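Local structure of putative sortase (Streptococcus pneumoniae, 2W1J) at residues Y171-T176 and R186-G191; D134-H139 and Y147-V152. The protein probably catalyses, as a class C sortase, the transpeptidation that links pilin subunits covalently into the pneumococcal pilus fibre. All blocks are in the same frame, centred on the assembly; numbering follows the deposited sequence.

Overall arrangement
Contact 1 and contact 2 are two antiparallel hairpins of one mixed beta sheet, with centres about 9 Å apart, and both lie in the sortase domain. Along the chain they come in series: strands 135-139 and 144-155 form contact 2, and strands 170-178 and 185-194 then form contact 1. In the sheet, strand 185-194 is the neighbour of strand 144-155, so the second strands of the hairpins join them. Arg-190 bridges the contacts through its salt bridge to Asp-150, while Val-172 packs on the Tyr-147 ring. The strand carrying the sortase signature sequence is thus tied, through strand 185-194, to the hairpin of contact 2 within one sheet.

Contact 1: Y171-T176 and R186-G191; sequences YVTLLT and RLLVRG
The hairpin of strands 170-178 and 185-194 belongs to the sortase beta fold. Thr-173 to Cys-177 read TLLTC, matching the sortase TLxTC signature, so Cys-177 is probably the catalytic nucleophile; Arg-186, whose side chain touches Cys-177 on the facing strand, is consistent with the family's active-site arginine. The strands are antiparallel, joined by paired backbone hydrogen bonds between Val-172 and Gly-191, Leu-174 and Val-189, and Thr-176 and Leu-187. Gly-191 N meets Val-172 O at 2.8 Å, almost straight at 178° and nearly along the C=O axis, whereas Leu-187 N approaches Thr-176 O from above the carbonyl plane.

Val-172, Leu-174, Val-189, Thr-176 and Leu-187 line one face. There Thr-176 CG2 lies beside Leu-187 CB at 4.0 Å; Thr-176 OG1, anti to the backbone N, is hydrogen-bonded to Ala-114 O and Thr-116 OG1. Thr-173, Leu-175, Leu-188 and Arg-190 line the other face. Thr-173 puts its methyl CG2 3.8 Å from Leu-188 CB and turns OG1 against Arg-190 CG at 3.5 Å, while the same hydroxyl hydrogen-bonds His-109 NE2. Arg-186 bends at chi2 and sends NH2 to a salt bridge with Asp-42 and NH1 to Asn-183 O, beside Trp-44; Asp-42 and Trp-44 fit the lid motif of class C pilus sortases, so the arginine probably helps hold the lid.

At the far end Arg-190 runs extended, then bends at chi3 (73°), laying its tip over one face of the Tyr-171 ring. CD sits above the ring centre, 3.7 Å from the centroid, in a CH-pi contact; the guanidinium follows, stacked flat with planes 10° apart, in an off-centre cation-pi contact. Its NH2 is salt-bridged to Asp-150. Arg-190 NE hangs 3.4 Å from Tyr-171 CE1, while Gly-191 O comes in plane at the ring edge, 3.5 Å from Tyr-171 CD1.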
ATOM      1  N   TYR A 171      10.721  -2.325   3.076  1.00  4.51           N
ATOM      2  CA  TYR A 171       9.651  -3.325   2.984  1.00  4.03           C
ATOM      3  C   TYR A 171       8.330  -2.701   2.552  1.00  4.09           C
ATOM      4  O   TYR A 171       8.018  -1.559   2.900  1.00  4.41           O
ATOM      5  CB  TYR A 171       9.415  -3.957   4.358  1.00  4.57           C
ATOM      6  CG  TYR A 171      10.430  -4.964   4.846  1.00  4.23           C
ATOM      7  CD1 TYR A 171      10.849  -6.024   4.046  1.00  5.93           C
ATOM      8  CD2 TYR A 171      10.893  -4.916   6.167  1.00  6.25           C
ATOM      9  CE1 TYR A 171      11.744  -6.985   4.539  1.00  5.45           C
ATOM     10  CE2 TYR A 171      11.776  -5.867   6.663  1.00  6.65           C
ATOM     11  CZ  TYR A 171      12.192  -6.901   5.844  1.00  6.12           C
ATOM     12  OH  TYR A 171      13.069  -7.846   6.344  1.00  8.05           O
ATOM     13  N   VAL A 172       7.536  -3.473   1.816  1.00  3.78           N
ATOM     14  CA  VAL A 172       6.117  -3.178   1.649  1.00  4.07           C
ATOM     15  C   VAL A 172       5.371  -4.454   2.022  1.00  3.93           C
ATOM     16  O   VAL A 172       5.730  -5.545   1.564  1.00  4.94           O
ATOM     17  CB  VAL A 172       5.769  -2.755   0.204  1.00  4.08           C
ATOM     18  CG1 VAL A 172       4.257  -2.723  -0.008  1.00  4.85           C
ATOM     19  CG2 VAL A 172       6.378  -1.392  -0.104  1.00  5.08           C
ATOM     20  N   THR A 173       4.352  -4.313   2.865  1.00  3.71           N
ATOM     21  CA  THR A 173       3.469  -5.429   3.191  1.00  4.17           C
ATOM     22  C   THR A 173       2.090  -5.180   2.602  1.00  4.17           C
ATOM     23  O   THR A 173       1.528  -4.083   2.721  1.00  4.81           O
ATOM     24  CB  THR A 173       3.383  -5.651   4.714  1.00  4.76           C
ATOM     25  OG1 THR A 173       4.673  -6.056   5.192  1.00  5.09           O
ATOM     26  CG2 THR A 173       2.336  -6.713   5.090  1.00  6.37           C
ATOM     27  N   LEU A 174       1.568  -6.214   1.947  1.00  4.25           N
ATOM     28  CA  LEU A 174       0.206  -6.252   1.439  1.00  4.60           C
ATOM     29  C   LEU A 174      -0.641  -6.997   2.465  1.00  4.39           C
ATOM     30  O   LEU A 174      -0.313  -8.120   2.865  1.00  4.97           O
ATOM     31  CB  LEU A 174       0.182  -6.932   0.071  1.00  5.84           C
ATOM     32  CG  LEU A 174       1.244  -6.425  -0.914  1.00  4.65           C
ATOM     33  CD1 LEU A 174       1.128  -7.196  -2.219  1.00  6.15           C
ATOM     34  CD2 LEU A 174       1.083  -4.943  -1.165  1.00  7.18           C
ATOM     35  N   LEU A 175      -1.706  -6.330   2.911  1.00  4.84           N
ATOM     36  CA  LEU A 175      -2.502  -6.761   4.055  0.50  4.70           C
ATOM     37  C   LEU A 175      -3.946  -7.035   3.638  1.00  4.50           C
ATOM     38  O   LEU A 175      -4.576  -6.184   3.015  1.00  4.58           O
ATOM     39  CB  LEU A 175      -2.482  -5.640   5.101  0.50  4.86           C
ATOM     40  CG  LEU A 175      -3.411  -5.723   6.309  0.50  3.95           C
ATOM     41  CD1 LEU A 175      -3.049  -6.935   7.148  0.50  5.43           C
ATOM     42  CD2 LEU A 175      -3.347  -4.453   7.148  0.50  3.57           C
ATOM     43  N   THR A 176      -4.467  -8.207   4.007  1.00  4.33           N
ATOM     44  CA  THR A 176      -5.882  -8.498   3.774  1.00  4.84           C
ATOM     45  C   THR A 176      -6.419  -9.388   4.888  1.00  4.76           C
ATOM     46  O   THR A 176      -5.683  -9.756   5.802  1.00  5.22           O
ATOM     47  CB  THR A 176      -6.100  -9.096   2.373  1.00  5.15           C
ATOM     48  OG1 THR A 176      -7.490  -9.065   2.046  1.00  6.23           O
ATOM     49  CG2 THR A 176      -5.577 -10.526   2.277  1.00  6.59           C
ATOM     50  N   ARG A 186      -5.563 -11.919   9.789  1.00  3.92           N
ATOM     51  CA  ARG A 186      -5.066 -11.107   8.678  1.00  4.27           C
ATOM     52  C   ARG A 186      -3.893 -11.821   8.028  1.00  4.07           C
ATOM     53  O   ARG A 186      -3.089 -12.471   8.710  1.00  4.95           O
ATOM     54  CB  ARG A 186      -4.624  -9.707   9.139  1.00  5.27           C
ATOM     55  CG  ARG A 186      -5.677  -8.963   9.967  1.00  5.32           C
ATOM     56  CD  ARG A 186      -6.897  -8.579   9.153  1.00  6.49           C
ATOM     57  NE  ARG A 186      -7.926  -7.922   9.966  1.00  6.12           N
ATOM     58  CZ  ARG A 186      -9.079  -8.466  10.338  1.00  6.46           C
ATOM     59  NH1 ARG A 186      -9.385  -9.713  10.002  1.00  7.60           N
ATOM     60  NH2 ARG A 186      -9.938  -7.751  11.063  1.00  7.50           N
ATOM     61  N   LEU A 187      -3.831 -11.717   6.705  1.00  4.21           N
ATOM     62  CA  LEU A 187      -2.733 -12.252   5.910  1.00  4.57           C
ATOM     63  C   LEU A 187      -1.809 -11.100   5.544  1.00  4.23           C
ATOM     64  O   LEU A 187      -2.271 -10.062   5.043  1.00  4.90           O
ATOM     65  CB  LEU A 187      -3.293 -12.879   4.630  1.00  5.34           C
ATOM     66  CG  LEU A 187      -2.278 -13.487   3.660  1.00  5.66           C
ATOM     67  CD1 LEU A 187      -1.650 -14.710   4.276  1.00  8.39           C
ATOM     68  CD2 LEU A 187      -2.934 -13.850   2.330  1.00  8.95           C
ATOM     69  N   LEU A 188      -0.517 -11.299   5.783  1.00  4.53           N
ATOM     70  CA  LEU A 188       0.517 -10.310   5.500  1.00  4.80           C
ATOM     71  C   LEU A 188       1.471 -10.890   4.477  1.00  5.04           C
ATOM     72  O   LEU A 188       2.133 -11.896   4.761  1.00  6.98           O
ATOM     73  CB  LEU A 188       1.338 -10.016   6.752  1.00  5.80           C
ATOM     74  CG  LEU A 188       0.656  -9.393   7.959  1.00  8.53           C
ATOM     75  CD1 LEU A 188       1.666  -8.965   8.998  1.00 13.41           C
ATOM     76  CD2 LEU A 188      -0.240  -8.266   7.576  1.00  7.99           C
ATOM     77  N   VAL A 189       1.563 -10.258   3.317  1.00  4.30           N
ATOM     78  CA  VAL A 189       2.515 -10.672   2.302  1.00  4.27           C
ATOM     79  C   VAL A 189       3.564  -9.571   2.232  1.00  4.11           C
ATOM     80  O   VAL A 189       3.273  -8.471   1.762  1.00  4.81           O
ATOM     81  CB  VAL A 189       1.822 -10.877   0.947  1.00  4.58           C
ATOM     82  CG1 VAL A 189       2.855 -11.143  -0.139  1.00  6.14           C
ATOM     83  CG2 VAL A 189       0.816 -12.035   1.038  1.00  6.28           C
ATOM     84  N   ARG A 190       4.759  -9.856   2.740  1.00  4.28           N
ATOM     85  CA  ARG A 190       5.821  -8.857   2.824  1.00  4.26           C
ATOM     86  C   ARG A 190       6.810  -9.045   1.693  1.00  4.47           C
ATOM     87  O   ARG A 190       7.284 -10.162   1.464  1.00  4.86           O
ATOM     88  CB  ARG A 190       6.576  -8.974   4.153  1.00  4.42           C
ATOM     89  CG  ARG A 190       7.586  -7.862   4.366  1.00  4.37           C
ATOM     90  CD  ARG A 190       8.350  -8.067   5.658  1.00  5.28           C
ATOM     91  NE  ARG A 190       9.302  -9.164   5.559  1.00  4.65           N
ATOM     92  CZ  ARG A 190      10.058  -9.584   6.564  1.00  6.78           C
ATOM     93  NH1 ARG A 190       9.896  -9.070   7.779  1.00  6.23           N
ATOM     94  NH2 ARG A 190      10.936 -10.562   6.369  1.00  7.37           N
ATOM     95  N   GLY A 191       7.160  -7.948   1.022  1.00  4.23           N
ATOM     96  CA  GLY A 191       8.255  -7.952   0.049  1.00  4.69           C
ATOM     97  C   GLY A 191       9.361  -6.990   0.445  1.00  3.98           C
ATOM     98  O   GLY A 191       9.086  -5.970   1.072  1.00  4.56           O
TER

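Contact 2: D134-H139 and Y147-V152; sequences DKFYVH and YQVDQV
One face of the Phe-136 ring carries the CB methylene of Tyr-147, a CH-pi contact with CB 3.7 Å from the ring centroid, and at the edge Val-149 CG2 stands 4.1 Å from Phe-136 CD2. The planes of the two aromatic rings are 14° apart, but the rings are displaced edgewise, centroids 5.7 Å apart, so that it is CB of Tyr-147 rather than its ring that covers Phe-136. Phe-136 reaches this place with CG in the crowded position between backbone N and carbonyl carbon (chi1 63°), which brings the end of its side chain nearer strand 144-155. Val-138 CG2 closes in obliquely on the Tyr-147 ring, 4.1 Å from CD1.

Beneath these side chains runs the antiparallel beta hairpin of strands 135-139 and 144-155, part of the sortase sheet. Phe-136 and Tyr-147 form a hydrogen-bonded pair: Tyr-147 N reaches Phe-136 O at 2.9 Å, nearly along the C=O axis, and Phe-136 N meets Tyr-147 O from above its carbonyl plane. Asp-134 O takes Val-149 N at 2.8 Å and 174°, with Val-149 CG2 packed against the same oxygen at 3.4 Å. Past Val-149 strand 144-155 departs from strand 135-139, and Asp-150 and Gln-151 form a classic beta bulge opposite Arg-190.

Lys-135 and Gln-148 lie on the other, more solvent-accessible face. The aromatic face turns inward, where Val-172 touches both rings and Leu-174 adds to Phe-136. The buried rings are therefore held by dispersion and CH-pi contacts over a hydrogen-bonded backbone, while Tyr-147 OH finds its polar partner in Asp-170 OD1.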
ATOM      1  N   ASP A 134       7.832 -14.225  -5.558  1.00  3.92           N
ATOM      2  CA  ASP A 134       6.992 -13.467  -6.471  1.00  3.80           C
ATOM      3  C   ASP A 134       7.280 -11.975  -6.348  1.00  4.13           C
ATOM      4  O   ASP A 134       7.646 -11.486  -5.275  1.00  4.86           O
ATOM      5  CB  ASP A 134       5.495 -13.728  -6.238  1.00  4.18           C
ATOM      6  CG  ASP A 134       5.051 -15.111  -6.673  1.00  5.89           C
ATOM      7  OD1 ASP A 134       5.807 -15.796  -7.399  1.00  7.35           O
ATOM      8  OD2 ASP A 134       3.934 -15.506  -6.283  1.00  5.64           O
ATOM      9  N   LYS A 135       7.064 -11.244  -7.438  1.00  4.21           N
ATOM     10  CA  LYS A 135       7.322  -9.804  -7.473  1.00  5.02           C
ATOM     11  C   LYS A 135       6.039  -8.980  -7.476  1.00  4.57           C
ATOM     12  O   LYS A 135       4.990  -9.411  -7.968  1.00  5.12           O
ATOM     13  CB  LYS A 135       8.197  -9.443  -8.682  1.00  6.15           C
ATOM     14  CG  LYS A 135       9.615 -10.038  -8.581  1.00  8.85           C
ATOM     15  CD  LYS A 135      10.493  -9.633  -9.753  1.00 12.47           C
ATOM     16  CE  LYS A 135      11.837 -10.345  -9.706  1.00 15.45           C
ATOM     17  NZ  LYS A 135      12.645 -10.051 -10.917  1.00 20.18           N
ATOM     18  N   PHE A 136       6.125  -7.786  -6.901  1.00  4.41           N
ATOM     19  CA  PHE A 136       5.080  -6.801  -7.075  1.00  4.06           C
ATOM     20  C   PHE A 136       5.705  -5.430  -7.235  1.00  4.23           C
ATOM     21  O   PHE A 136       6.884  -5.237  -6.930  1.00  4.43           O
ATOM     22  CB  PHE A 136       3.998  -6.867  -5.988  1.00  4.73           C
ATOM     23  CG  PHE A 136       4.476  -6.577  -4.586  1.00  4.58           C
ATOM     24  CD1 PHE A 136       4.472  -5.279  -4.092  1.00  5.15           C
ATOM     25  CD2 PHE A 136       4.850  -7.607  -3.741  1.00  5.37           C
ATOM     26  CE1 PHE A 136       4.864  -5.015  -2.777  1.00  4.36           C
ATOM     27  CE2 PHE A 136       5.239  -7.348  -2.419  1.00  5.37           C
ATOM     28  CZ  PHE A 136       5.238  -6.053  -1.940  1.00  5.11           C
ATOM     29  N   TYR A 137       4.927  -4.493  -7.758  1.00  4.05           N
ATOM     30  CA  TYR A 137       5.449  -3.201  -8.185  1.00  4.64           C
ATOM     31  C   TYR A 137       4.580  -2.110  -7.602  1.00  4.88           C
ATOM     32  O   TYR A 137       3.349  -2.153  -7.710  1.00  5.94           O
ATOM     33  CB  TYR A 137       5.502  -3.115  -9.719  1.00  5.04           C
ATOM     34  CG  TYR A 137       6.366  -4.202 -10.309  1.00  4.78           C
ATOM     35  CD1 TYR A 137       7.730  -4.007 -10.506  1.00  4.76           C
ATOM     36  CD2 TYR A 137       5.826  -5.446 -10.606  1.00  5.54           C
ATOM     37  CE1 TYR A 137       8.528  -5.022 -10.991  1.00  5.88           C
ATOM     38  CE2 TYR A 137       6.618  -6.467 -11.090  1.00  5.76           C
ATOM     39  CZ  TYR A 137       7.967  -6.241 -11.285  1.00  6.21           C
ATOM     40  OH  TYR A 137       8.779  -7.237 -11.766  1.00  7.82           O
ATOM     41  N   VAL A 138       5.220  -1.143  -6.968  1.00  4.82           N
ATOM     42  CA  VAL A 138       4.509  -0.021  -6.382  1.00  5.22           C
ATOM     43  C   VAL A 138       4.817   1.200  -7.239  1.00  4.95           C
ATOM     44  O   VAL A 138       5.977   1.586  -7.391  1.00  6.19           O
ATOM     45  CB  VAL A 138       4.946   0.210  -4.921  1.00  5.61           C
ATOM     46  CG1 VAL A 138       4.248   1.446  -4.335  1.00  8.12           C
ATOM     47  CG2 VAL A 138       4.657  -1.035  -4.079  1.00  7.99           C
ATOM     48  N   HIS A 139       3.776   1.771  -7.838  1.00  4.97           N
ATOM     49  CA  HIS A 139       3.895   2.930  -8.714  1.00  5.33           C
ATOM     50  C   HIS A 139       3.568   4.179  -7.929  1.00  5.36           C
ATOM     51  O   HIS A 139       2.527   4.238  -7.271  1.00  5.91           O
ATOM     52  CB  HIS A 139       2.880   2.835  -9.857  1.00  5.28           C
ATOM     53  CG  HIS A 139       3.066   1.653 -10.760  1.00  5.17           C
ATOM     54  ND1 HIS A 139       3.360   1.790 -12.099  1.00  7.11           N
ATOM     55  CD2 HIS A 139       2.972   0.321 -10.529  1.00  6.38           C
ATOM     56  CE1 HIS A 139       3.446   0.593 -12.654  1.00  7.63           C
ATOM     57  NE2 HIS A 139       3.215  -0.318 -11.723  1.00  6.69           N
ATOM     58  N   TYR A 147       9.405  -4.959  -5.624  1.00  3.52           N
ATOM     59  CA  TYR A 147       9.523  -5.692  -4.370  1.00  3.97           C
ATOM     60  C   TYR A 147       9.439  -7.191  -4.633  1.00  4.04           C
ATOM     61  O   TYR A 147       8.757  -7.621  -5.574  1.00  4.80           O
ATOM     62  CB  TYR A 147       8.424  -5.250  -3.383  1.00  4.31           C
ATOM     63  CG  TYR A 147       8.684  -3.864  -2.844  1.00  3.47           C
ATOM     64  CD1 TYR A 147       8.334  -2.725  -3.568  1.00  4.35           C
ATOM     65  CD2 TYR A 147       9.358  -3.697  -1.633  1.00  3.29           C
ATOM     66  CE1 TYR A 147       8.641  -1.452  -3.082  1.00  3.37           C
ATOM     67  CE2 TYR A 147       9.683  -2.432  -1.151  1.00  3.12           C
ATOM     68  CZ  TYR A 147       9.312  -1.315  -1.874  1.00  2.58           C
ATOM     69  OH  TYR A 147       9.626  -0.049  -1.415  1.00  3.37           O
ATOM     70  N   GLN A 148      10.100  -7.976  -3.792  1.00  3.91           N
ATOM     71  CA  GLN A 148      10.092  -9.428  -3.921  1.00  3.74           C
ATOM     72  C   GLN A 148       9.615 -10.038  -2.607  1.00  3.28           C
ATOM     73  O   GLN A 148      10.166  -9.750  -1.544  1.00  3.75           O
ATOM     74  CB  GLN A 148      11.487  -9.919  -4.278  1.00  4.09           C
ATOM     75  CG  GLN A 148      11.604 -11.426  -4.412  1.00  5.43           C
ATOM     76  CD  GLN A 148      13.027 -11.822  -4.754  1.00  9.03           C
ATOM     77  OE1 GLN A 148      13.668 -11.200  -5.596  1.00 10.49           O
ATOM     78  NE2 GLN A 148      13.543 -12.838  -4.073  1.00 10.90           N
ATOM     79  N   VAL A 149       8.574 -10.860  -2.684  1.00  3.65           N
ATOM     80  CA  VAL A 149       7.993 -11.452  -1.480  1.00  3.21           C
ATOM     81  C   VAL A 149       9.034 -12.297  -0.762  1.00  3.38           C
ATOM     82  O   VAL A 149       9.664 -13.181  -1.359  1.00  3.56           O
ATOM     83  CB  VAL A 149       6.769 -12.312  -1.831  1.00  3.02           C
ATOM     84  CG1 VAL A 149       6.225 -12.988  -0.569  1.00  4.27           C
ATOM     85  CG2 VAL A 149       5.721 -11.458  -2.524  1.00  5.11           C
ATOM     86  N   ASP A 150       9.202 -12.048   0.534  1.00  4.24           N
ATOM     87  CA  ASP A 150      10.104 -12.856   1.362  1.00  4.52           C
ATOM     88  C   ASP A 150       9.472 -13.485   2.599  1.00  4.15           C
ATOM     89  O   ASP A 150      10.098 -14.315   3.247  1.00  4.42           O
ATOM     90  CB  ASP A 150      11.370 -12.071   1.754  1.00  4.76           C
ATOM     91  CG  ASP A 150      11.144 -11.117   2.932  1.00  6.17           C
ATOM     92  OD1 ASP A 150      10.030 -10.654   3.132  1.00  7.00           O
ATOM     93  OD2 ASP A 150      12.107 -10.826   3.689  1.00 13.23           O
ATOM     94  N   GLN A 151       8.234 -13.116   2.921  1.00  4.46           N
ATOM     95  CA  GLN A 151       7.594 -13.628   4.138  1.00  5.10           C
ATOM     96  C   GLN A 151       6.095 -13.479   3.990  1.00  5.10           C
ATOM     97  O   GLN A 151       5.617 -12.404   3.623  1.00  7.55           O
ATOM     98  CB  GLN A 151       8.066 -12.876   5.381  1.00  5.43           C
ATOM     99  CG  GLN A 151       7.400 -13.345   6.679  1.00  6.16           C
ATOM    100  CD  GLN A 151       7.944 -12.619   7.895  1.00  6.58           C
ATOM    101  OE1 GLN A 151       8.968 -13.004   8.464  1.00  7.81           O
ATOM    102  NE2 GLN A 151       7.262 -11.552   8.303  1.00  5.38           N
ATOM    103  N   VAL A 152       5.366 -14.563   4.234  1.00  4.99           N
ATOM    104  CA  VAL A 152       3.908 -14.539   4.265  1.00  4.92           C
ATOM    105  C   VAL A 152       3.508 -15.067   5.628  1.00  4.37           C
ATOM    106  O   VAL A 152       3.990 -16.117   6.060  1.00  4.50           O
ATOM    107  CB  VAL A 152       3.311 -15.416   3.159  1.00  5.62           C
ATOM    108  CG1 VAL A 152       1.788 -15.427   3.267  1.00  5.74           C
ATOM    109  CG2 VAL A 152       3.770 -14.914   1.780  1.00  6.67           C
TER